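Local coordinates for protein polysialic acid O-acetyltransferase (Escherichia coli, PDB 3JQY) that catalyses the O-acetylation of capsular polysialic acid at O7 or O9 with acetyl-CoA as donor, acting preferentially on long polymers, at residues D82-R87 with K102-I107; G39-C44 with N61-I66; N217-R222 with K233-Y238. One frame throughout, in Å; residues are numbered along the deposited sequence. Where two conformers were deposited one is given.

Contact 1: D82-R87 with K102-I107; sequences DNNYVR and KGSKVI
The backbone of K102 and G103 runs past the carboxamide of N84, where segment 102-107 enters the pairing. G103 N approaches N84 OD1 to 2.8 Å, but its N-H points poorly and the bond is weak. G103 has a positive phi, and a side chain on it would collide with the carbonyl oxygen of K102. At S104 the same oxygen is gripped properly: S104 N donates to N84 OD1 over 2.7 Å at 168°, from 26° off the carbonyl plane. N84 CG lies beside its own backbone N (chi1 -60°), on the side of the G103-S104 backbone; the hydrogen bond from N84 ND2 to R80 O is consistent with OD1 being turned toward that backbone. S104 OG in turn bonds T101 O. The carbonyl of S104 then opens the regular pairing, with Y85 N donating to S104 O at 3.0 Å. K105 rests its CG on Y85 CB at 4.1 Å, and a water joins K105 NZ to N83 O. From V106 the bonding goes both ways: V106 N reaches Y85 O at 2.9 Å, and V106 O receives R87 N at 3.0 Å. The buried valines V86 and V106 run alongside each other off the same face, with V86 CG2 4.1 Å from V106 CB. Last comes I107, whose CD1 sits at the edge of the Y85 ring, 3.3 Å from Y85 CE2. I107 was deposited in two conformers, so that short approach is doubtful. R87 extends past I107 to a salt bridge with E67. In-register parallel strands with small aliphatic residues inside and an asparagine amide bonding the next turn's backbone are consistent with stacked coils of the left-handed beta-helix of hexapeptide-repeat transferases.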
loop_
_atom_site.group_PDB
_atom_site.type_symbol
_atom_site.label_atom_id
_atom_site.label_comp_id
_atom_site.label_asym_id
_atom_site.label_seq_id
_atom_site.Cartn_x
_atom_site.Cartn_y
_atom_site.Cartn_z
ATOM N N ASP B 82 16.196 5.969 26.723
ATOM C CA ASP B 82 15.762 6.133 28.109
ATOM C C ASP B 82 14.525 7.005 28.270
ATOM O O ASP B 82 14.201 7.814 27.396
ATOM C CB ASP B 82 16.888 6.774 28.935
ATOM C CG ASP B 82 18.228 6.083 28.755
ATOM O OD1 ASP B 82 18.258 4.890 28.390
ATOM O OD2 ASP B 82 19.264 6.743 28.987
ATOM N N ASN B 83 13.853 6.839 29.407
ATOM C CA ASN B 83 12.790 7.738 29.825
ATOM C C ASN B 83 11.588 7.753 28.889
ATOM O O ASN B 83 10.893 8.768 28.783
ATOM C CB ASN B 83 13.340 9.157 29.997
ATOM C CG ASN B 83 14.501 9.215 30.976
ATOM O OD1 ASN B 83 14.413 8.690 32.083
ATOM N ND2 ASN B 83 15.593 9.851 30.567
ATOM N N ASN B 84 11.363 6.638 28.201
ATOM C CA ASN B 84 10.158 6.453 27.393
ATOM C C ASN B 84 8.995 5.970 28.248
ATOM O O ASN B 84 9.202 5.397 29.317
ATOM C CB ASN B 84 10.403 5.415 26.289
ATOM C CG ASN B 84 11.512 5.820 25.336
ATOM O OD1 ASN B 84 11.337 6.703 24.506
ATOM N ND2 ASN B 84 12.648 5.151 25.436
ATOM N N TYR B 85 7.775 6.177 27.755
ATOM C CA TYR B 85 6.556 5.876 28.510
ATOM C C TYR B 85 5.491 5.428 27.522
ATOM O O TYR B 85 5.215 6.124 26.547
ATOM C CB TYR B 85 6.085 7.140 29.233
ATOM C CG TYR B 85 4.796 7.024 30.024
ATOM C CD1 TYR B 85 4.796 6.564 31.336
ATOM C CD2 TYR B 85 3.581 7.412 29.466
ATOM C CE1 TYR B 85 3.617 6.479 32.067
ATOM C CE2 TYR B 85 2.400 7.331 30.189
ATOM C CZ TYR B 85 2.423 6.864 31.484
ATOM O OH TYR B 85 1.242 6.787 32.187
ATOM N N VAL B 86 4.922 4.252 27.759
ATOM C CA VAL B 86 3.816 3.753 26.946
ATOM C C VAL B 86 2.697 3.317 27.890
ATOM O O VAL B 86 2.926 2.532 28.817
ATOM C CB VAL B 86 4.242 2.554 26.064
ATOM C CG1 VAL B 86 3.047 1.986 25.290
ATOM C CG2 VAL B 86 5.355 2.963 25.094
ATOM N N ARG B 87 1.494 3.840 27.665
ATOM C CA ARG B 87 0.357 3.471 28.493
ATOM C C ARG B 87 -0.818 3.094 27.619
ATOM O O ARG B 87 -1.243 3.874 26.756
ATOM C CB ARG B 87 -0.058 4.610 29.424
ATOM C CG ARG B 87 -1.266 4.272 30.294
ATOM C CD ARG B 87 -1.675 5.465 31.173
ATOM N NE ARG B 87 -2.844 5.160 32.004
ATOM C CZ ARG B 87 -3.425 6.024 32.834
ATOM N NH1 ARG B 87 -2.953 7.259 32.949
ATOM N NH2 ARG B 87 -4.485 5.654 33.547
ATOM N N LYS B 102 14.021 7.264 22.551
ATOM C CA LYS B 102 14.661 8.432 23.088
ATOM C C LYS B 102 13.797 9.453 23.805
ATOM O O LYS B 102 13.881 10.638 23.575
ATOM C CB LYS B 102 15.455 9.115 22.016
ATOM C CG LYS B 102 16.623 8.326 21.581
ATOM C CD LYS B 102 17.201 8.859 20.306
ATOM C CE LYS B 102 18.478 8.295 20.087
ATOM N NZ LYS B 102 18.550 7.454 18.950
ATOM N N GLY B 103 13.005 8.947 24.710
ATOM C CA GLY B 103 12.190 9.808 25.547
ATOM C C GLY B 103 10.858 10.154 24.920
ATOM O O GLY B 103 10.409 11.296 24.999
ATOM N N SER B 104 10.221 9.167 24.295
ATOM C CA SER B 104 8.915 9.379 23.687
ATOM C C SER B 104 7.800 8.870 24.602
ATOM O O SER B 104 8.031 8.029 25.469
ATOM C CB SER B 104 8.840 8.665 22.335
ATOM O OG SER B 104 9.761 9.225 21.410
ATOM N N LYS B 105 6.595 9.392 24.393
ATOM C CA LYS B 105 5.402 8.930 25.092
ATOM C C LYS B 105 4.381 8.436 24.075
ATOM O O LYS B 105 4.087 9.116 23.101
ATOM C CB LYS B 105 4.784 10.060 25.916
ATOM C CG LYS B 105 5.676 10.615 27.006
ATOM C CD LYS B 105 4.899 11.613 27.865
ATOM C CE LYS B 105 5.822 12.607 28.552
ATOM N NZ LYS B 105 6.764 11.947 29.498
ATOM N N VAL B 106 3.848 7.242 24.294
ATOM C CA VAL B 106 2.814 6.714 23.414
ATOM C C VAL B 106 1.658 6.329 24.317
ATOM O O VAL B 106 1.834 5.553 25.248
ATOM C CB VAL B 106 3.301 5.499 22.613
ATOM C CG1 VAL B 106 2.169 4.923 21.761
ATOM C CG2 VAL B 106 4.486 5.896 21.720
ATOM N N ILE B 107 0.491 6.903 24.056
ATOM C CA ILE B 107 -0.688 6.668 24.880
ATOM C C ILE B 107 -1.846 6.233 24.002
ATOM O O ILE B 107 -2.102 6.836 22.967
ATOM C CB ILE B 107 -1.122 7.943 25.640
ATOM C CG1 ILE B 107 0.063 8.577 26.376
ATOM C CG2 ILE B 107 -2.278 7.632 26.593
ATOM C CD1 ILE B 107 0.770 7.647 27.328
HETATM O O HOH W 1 8.481 9.900 28.418
#

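Contact 2: G39-C44 with N61-I66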
loop_
_atom_site.group_PDB
_atom_site.type_symbol
_atom_site.label_atom_id
_atom_site.label_comp_id
_atom_site.label_asym_id
_atom_site.label_seq_id
_atom_site.Cartn_x
_atom_site.Cartn_y
_atom_site.Cartn_z
ATOM N N GLY B 39 16.334 0.072 35.752
ATOM C CA GLY B 39 15.264 0.936 36.213
ATOM C C GLY B 39 13.963 0.795 35.446
ATOM O O GLY B 39 13.024 1.547 35.689
ATOM N N ASN B 40 13.903 -0.162 34.524
ATOM C CA ASN B 40 12.709 -0.347 33.696
ATOM C C ASN B 40 11.540 -0.956 34.460
ATOM O O ASN B 40 11.739 -1.773 35.360
ATOM C CB ASN B 40 13.043 -1.206 32.477
ATOM C CG ASN B 40 14.073 -0.557 31.579
ATOM O OD1 ASN B 40 15.068 -1.181 31.203
ATOM N ND2 ASN B 40 13.847 0.704 31.238
ATOM N N VAL B 41 10.318 -0.568 34.087
ATOM C CA VAL B 41 9.126 -1.047 34.767
ATOM C C VAL B 41 8.046 -1.473 33.780
ATOM O O VAL B 41 7.733 -0.746 32.849
ATOM C CB VAL B 41 8.555 0.039 35.695
ATOM C CG1 VAL B 41 7.229 -0.396 36.268
ATOM C CG2 VAL B 41 9.555 0.356 36.808
ATOM N N PHE B 42 7.493 -2.662 33.994
ATOM C CA PHE B 42 6.367 -3.150 33.214
ATOM C C PHE B 42 5.255 -3.451 34.208
ATOM O O PHE B 42 5.413 -4.313 35.076
ATOM C CB PHE B 42 6.786 -4.405 32.437
ATOM C CG PHE B 42 5.667 -5.074 31.674
ATOM C CD1 PHE B 42 4.605 -4.343 31.164
ATOM C CD2 PHE B 42 5.696 -6.440 31.450
ATOM C CE1 PHE B 42 3.593 -4.968 30.449
ATOM C CE2 PHE B 42 4.682 -7.069 30.743
ATOM C CZ PHE B 42 3.637 -6.330 30.235
ATOM N N VAL B 43 4.156 -2.709 34.114
ATOM C CA VAL B 43 2.994 -2.946 34.962
ATOM C C VAL B 43 1.862 -3.434 34.075
ATOM O O VAL B 43 1.443 -2.730 33.155
ATOM C CB VAL B 43 2.550 -1.668 35.692
ATOM C CG1 VAL B 43 1.325 -1.948 36.553
ATOM C CG2 VAL B 43 3.691 -1.117 36.539
ATOM N N CYS B 44 1.378 -4.644 34.338
ATOM C CA CYS B 44 0.400 -5.262 33.454
ATOM C C CYS B 44 -0.803 -5.767 34.234
ATOM O O CYS B 44 -0.656 -6.542 35.178
ATOM C CB CYS B 44 1.045 -6.416 32.689
ATOM S SG CYS B 44 0.081 -6.991 31.275
ATOM N N ASN B 61 15.166 3.259 32.551
ATOM C CA ASN B 61 14.138 4.118 33.127
ATOM C C ASN B 61 12.935 4.297 32.218
ATOM O O ASN B 61 12.367 5.388 32.133
ATOM C CB ASN B 61 14.730 5.475 33.504
ATOM C CG ASN B 61 15.856 5.347 34.509
ATOM O OD1 ASN B 61 16.849 6.070 34.445
ATOM N ND2 ASN B 61 15.714 4.404 35.432
ATOM N N ASN B 62 12.561 3.219 31.538
ATOM C CA ASN B 62 11.359 3.206 30.709
ATOM C C ASN B 62 10.191 2.643 31.495
ATOM O O ASN B 62 10.384 1.938 32.478
ATOM C CB ASN B 62 11.587 2.339 29.476
ATOM C CG ASN B 62 12.740 2.829 28.631
ATOM O OD1 ASN B 62 13.799 2.205 28.576
ATOM N ND2 ASN B 62 12.542 3.953 27.972
ATOM N N LYS B 63 8.975 2.951 31.059
ATOM C CA LYS B 63 7.792 2.382 31.689
ATOM C C LYS B 63 6.733 1.975 30.675
ATOM O O LYS B 63 6.366 2.757 29.793
ATOM C CB LYS B 63 7.195 3.349 32.711
ATOM C CG LYS B 63 6.148 2.689 33.627
ATOM C CD LYS B 63 5.706 3.627 34.747
ATOM C CE LYS B 63 4.715 2.952 35.684
ATOM N NZ LYS B 63 4.273 3.874 36.768
ATOM N N LEU B 64 6.263 0.737 30.806
ATOM C CA LEU B 64 5.120 0.239 30.045
ATOM C C LEU B 64 3.999 -0.082 31.023
ATOM O O LEU B 64 4.199 -0.848 31.968
ATOM C CB LEU B 64 5.490 -1.019 29.265
ATOM C CG LEU B 64 4.334 -1.785 28.612
ATOM C CD1 LEU B 64 3.605 -0.901 27.617
ATOM C CD2 LEU B 64 4.826 -3.061 27.942
ATOM N N ILE B 65 2.834 0.510 30.788
ATOM C CA ILE B 65 1.647 0.261 31.597
ATOM C C ILE B 65 0.540 -0.245 30.687
ATOM O O ILE B 65 0.170 0.426 29.720
ATOM C CB ILE B 65 1.122 1.555 32.239
ATOM C CG1 ILE B 65 2.145 2.133 33.212
ATOM C CG2 ILE B 65 -0.229 1.300 32.935
ATOM C CD1 ILE B 65 1.855 3.570 33.586
ATOM N N ILE B 66 0.016 -1.427 30.982
ATOM C CA ILE B 66 -1.135 -1.931 30.245
ATOM C C ILE B 66 -2.222 -2.264 31.254
ATOM O O ILE B 66 -2.001 -3.050 32.171
ATOM C CB ILE B 66 -0.786 -3.198 29.441
ATOM C CG1 ILE B 66 0.409 -2.944 28.518
ATOM C CG2 ILE B 66 -2.011 -3.678 28.650
ATOM C CD1 ILE B 66 0.781 -4.126 27.649
HETATM O O HOH W 2 11.007 3.258 35.007
#
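With CG anti to the backbone N in both F42 and L64 (chi1 175° and 170°), the two side chains, which leave the same face because the residues are paired in register, extend next to each other. L64 CD2 then comes within 3.4 Å of F42 CE1 from an oblique direction, while L64 O lies in the ring plane at the edge. Farther along, I66 CD1 reaches the ring edge near its plane, 4.1 Å from F42 CE1, and F31 meets the ring too. Replacing F42 by an alanine would probably leave L64 CD2, I66 CD1 and F31 without their shared partner and open a gap inside the coil. C44 and I66 continue this inward face; V41, K63, V43 and I65 occupy the other. Four backbone bonds fix the register: V41 N to N62 O, L64 N to V41 O, V43 N to L64 O at 2.8 Å, and I66 N to V43 O. Just before the strands, a water donates to both G39 O and N62 O. On the far side of strand 41-44, F42 N bonds S23 OG instead of another strand of its sheet. Strands paired in parallel, 2° apart in direction, with F42, L64, C44 and I66 on one face, are what stacked coils of this left-handed beta-helix present; strand 41-44 is the outermost of its sheet within the chain.

Contact 3: N217-R222 with K233-Y238; sequences NIIWAR and KRCSSY
W220 and Y238 each bring a flat ring to this contact, but across it W220 works through its carbonyl and Y238 through CB. Both rings stack on Y169, a residue outside the two segments; the indole of W220 also packs on M134 and V189, and Y238 OH at the ring edge bonds D132. What joins strand 218-220 to the helix directly is the side chain of C235. Its SG stands anti to the backbone N (chi1 -174°) and turns into the strand, 3.4 Å from W220 O. That carbonyl accepts a hydrogen bond from Y169 OH. The sulfur is also touched by I219, whose CG2 lies 3.8 Å from C235 SG. On the next residue but one, A221 CB meets C235 CB at 3.8 Å, and here the backbones come nearest, with A221 CA 5.5 Å from C235 CA. One helical turn on, I219 CD1 reaches Y238 CB at 4.3 Å, so I219 bridges C235 and Y238. The axes are 9.1 Å apart at closest and run at 148°, a slanted antiparallel approach that buries 185 Å² in total. I229 packs on both I219 and C235. I219 and W220 also pair antiparallel with a strand of a neighbouring subunit, and R222 O bonds H147 of that subunit, which probably helps to bind acetyl-CoA. The direct contact is thus mainly apolar, methyl groups against a buried thiol, so its share in placing helix 233-245 probably rests on close packing, with bonds such as Y238 OH to D132 adding to it; the polar ends of the two aromatic side chains, W220 NE1 and Y238 OH, find their hydrogen bonds outside the pair.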
loop_
_atom_site.group_PDB
_atom_site.type_symbol
_atom_site.label_atom_id
_atom_site.label_comp_id
_atom_site.label_asym_id
_atom_site.label_seq_id
_atom_site.Cartn_x
_atom_site.Cartn_y
_atom_site.Cartn_z
ATOM N N ASN B 217 -18.574 18.572 8.399
ATOM C CA ASN B 217 -19.820 18.412 9.138
ATOM C C ASN B 217 -20.296 16.968 9.174
ATOM O O ASN B 217 -21.478 16.701 8.978
ATOM C CB ASN B 217 -20.912 19.291 8.527
ATOM C CG ASN B 217 -20.550 20.767 8.534
ATOM O OD1 ASN B 217 -20.790 21.484 7.561
ATOM N ND2 ASN B 217 -19.965 21.222 9.629
ATOM N N ILE B 218 -19.381 16.037 9.433
ATOM C CA ILE B 218 -19.754 14.628 9.521
ATOM C C ILE B 218 -19.313 13.984 10.830
ATOM O O ILE B 218 -18.496 14.536 11.569
ATOM C CB ILE B 218 -19.175 13.804 8.340
ATOM C CG1 ILE B 218 -17.643 13.861 8.333
ATOM C CG2 ILE B 218 -19.715 14.315 7.024
ATOM C CD1 ILE B 218 -16.976 12.782 9.153
ATOM N N ILE B 219 -19.868 12.807 11.097
ATOM C CA ILE B 219 -19.476 11.975 12.226
ATOM C C ILE B 219 -19.795 10.527 11.845
ATOM O O ILE B 219 -20.680 10.284 11.025
ATOM C CB ILE B 219 -20.214 12.383 13.520
ATOM C CG1 ILE B 219 -19.492 11.828 14.751
ATOM C CG2 ILE B 219 -21.679 11.932 13.489
ATOM C CD1 ILE B 219 -19.965 12.433 16.067
ATOM N N TRP B 220 -19.068 9.577 12.425
ATOM C CA TRP B 220 -19.205 8.160 12.068
ATOM C C TRP B 220 -19.745 7.352 13.240
ATOM O O TRP B 220 -19.786 7.836 14.369
ATOM C CB TRP B 220 -17.835 7.597 11.669
ATOM C CG TRP B 220 -16.861 7.677 12.811
ATOM C CD1 TRP B 220 -16.162 8.777 13.215
ATOM C CD2 TRP B 220 -16.519 6.625 13.725
ATOM N NE1 TRP B 220 -15.393 8.475 14.315
ATOM C CE2 TRP B 220 -15.594 7.160 14.650
ATOM C CE3 TRP B 220 -16.889 5.278 13.839
ATOM C CZ2 TRP B 220 -15.033 6.395 15.677
ATOM C CZ3 TRP B 220 -16.336 4.519 14.872
ATOM C CH2 TRP B 220 -15.423 5.080 15.774
ATOM N N ALA B 221 -20.154 6.115 12.968
ATOM C CA ALA B 221 -20.512 5.181 14.030
ATOM C C ALA B 221 -20.026 3.781 13.683
ATOM O O ALA B 221 -19.784 3.465 12.515
ATOM C CB ALA B 221 -22.021 5.182 14.269
ATOM N N ARG B 222 -19.895 2.938 14.702
ATOM C CA ARG B 222 -19.363 1.598 14.508
ATOM C C ARG B 222 -20.415 0.642 13.926
ATOM O O ARG B 222 -20.117 -0.146 13.027
ATOM C CB ARG B 222 -18.808 1.064 15.828
ATOM C CG ARG B 222 -17.762 -0.027 15.677
ATOM C CD ARG B 222 -17.172 -0.407 17.029
ATOM N NE ARG B 222 -16.185 0.551 17.527
ATOM C CZ ARG B 222 -14.870 0.365 17.441
ATOM N NH1 ARG B 222 -14.025 1.264 17.929
ATOM N NH2 ARG B 222 -14.401 -0.736 16.867
ATOM N N LYS B 233 -25.397 4.647 20.544
ATOM C CA LYS B 233 -25.146 5.346 21.806
ATOM C C LYS B 233 -23.896 6.232 21.784
ATOM O O LYS B 233 -23.971 7.416 22.116
ATOM C CB LYS B 233 -25.069 4.360 22.976
ATOM C CG LYS B 233 -26.402 3.739 23.372
ATOM C CD LYS B 233 -26.260 2.930 24.653
ATOM C CE LYS B 233 -27.597 2.392 25.137
ATOM N NZ LYS B 233 -27.458 1.697 26.450
ATOM N N ARG B 234 -22.755 5.662 21.402
ATOM C CA ARG B 234 -21.483 6.394 21.415
ATOM C C ARG B 234 -21.468 7.555 20.434
ATOM O O ARG B 234 -20.987 8.648 20.750
ATOM C CB ARG B 234 -20.311 5.459 21.112
ATOM C CG ARG B 234 -19.797 4.709 22.318
ATOM C CD ARG B 234 -18.724 3.700 21.940
ATOM N NE ARG B 234 -18.386 2.829 23.063
ATOM C CZ ARG B 234 -18.418 3.207 24.339
ATOM N NH1 ARG B 234 -18.745 4.451 24.665
ATOM N NH2 ARG B 234 -18.104 2.342 25.294
ATOM N N CYS B 235 -21.983 7.310 19.235
ATOM C CA CYS B 235 -22.111 8.355 18.230
ATOM C C CYS B 235 -22.950 9.510 18.772
ATOM O O CYS B 235 -22.563 10.673 18.673
ATOM C CB CYS B 235 -22.756 7.788 16.963
ATOM S SG CYS B 235 -22.810 8.944 15.592
ATOM N N SER B 236 -24.109 9.181 19.338
ATOM C CA SER B 236 -24.993 10.193 19.901
ATOM C C SER B 236 -24.283 10.988 20.985
ATOM O O SER B 236 -24.400 12.215 21.047
ATOM C CB SER B 236 -26.265 9.551 20.465
ATOM O OG SER B 236 -27.065 9.033 19.414
ATOM N N SER B 237 -23.543 10.287 21.838
ATOM C CA SER B 237 -22.840 10.924 22.945
ATOM C C SER B 237 -21.816 11.933 22.436
ATOM O O SER B 237 -21.810 13.094 22.851
ATOM C CB SER B 237 -22.152 9.868 23.818
ATOM O OG SER B 237 -21.363 10.477 24.826
ATOM N N TYR B 238 -20.949 11.492 21.532
ATOM C CA TYR B 238 -19.938 12.390 20.976
ATOM C C TYR B 238 -20.561 13.516 20.150
ATOM O O TYR B 238 -20.087 14.655 20.188
ATOM C CB TYR B 238 -18.892 11.614 20.166
ATOM C CG TYR B 238 -17.830 10.969 21.037
ATOM C CD1 TYR B 238 -16.778 11.717 21.539
ATOM C CD2 TYR B 238 -17.886 9.618 21.358
ATOM C CE1 TYR B 238 -15.809 11.147 22.342
ATOM C CE2 TYR B 238 -16.917 9.029 22.167
ATOM C CZ TYR B 238 -15.880 9.802 22.648
ATOM O OH TYR B 238 -14.916 9.235 23.445
#

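In the fold
Following the chain from its N terminus, contact 2 comes first, closing a loop of 16 residues between 39-44 and 61-66. Contact 1 then closes one of 14 residues between 82-87 and 102-107, and contact 3 one of 10 near the C terminus. The three run in series, none nested or crossed. Contacts 2 and 1 are alternate pairings in one parallel sheet, with the pairing of 63-66 and 85-88 between them, probably made by bonds of V86 to K63 and I65; the contacts' centres lie about 10 Å apart. Contact 3 stands across the chain's centre, its nearest atoms about 13 Å from contact 1, tying the C-terminal helix to a strand at the subunit interface.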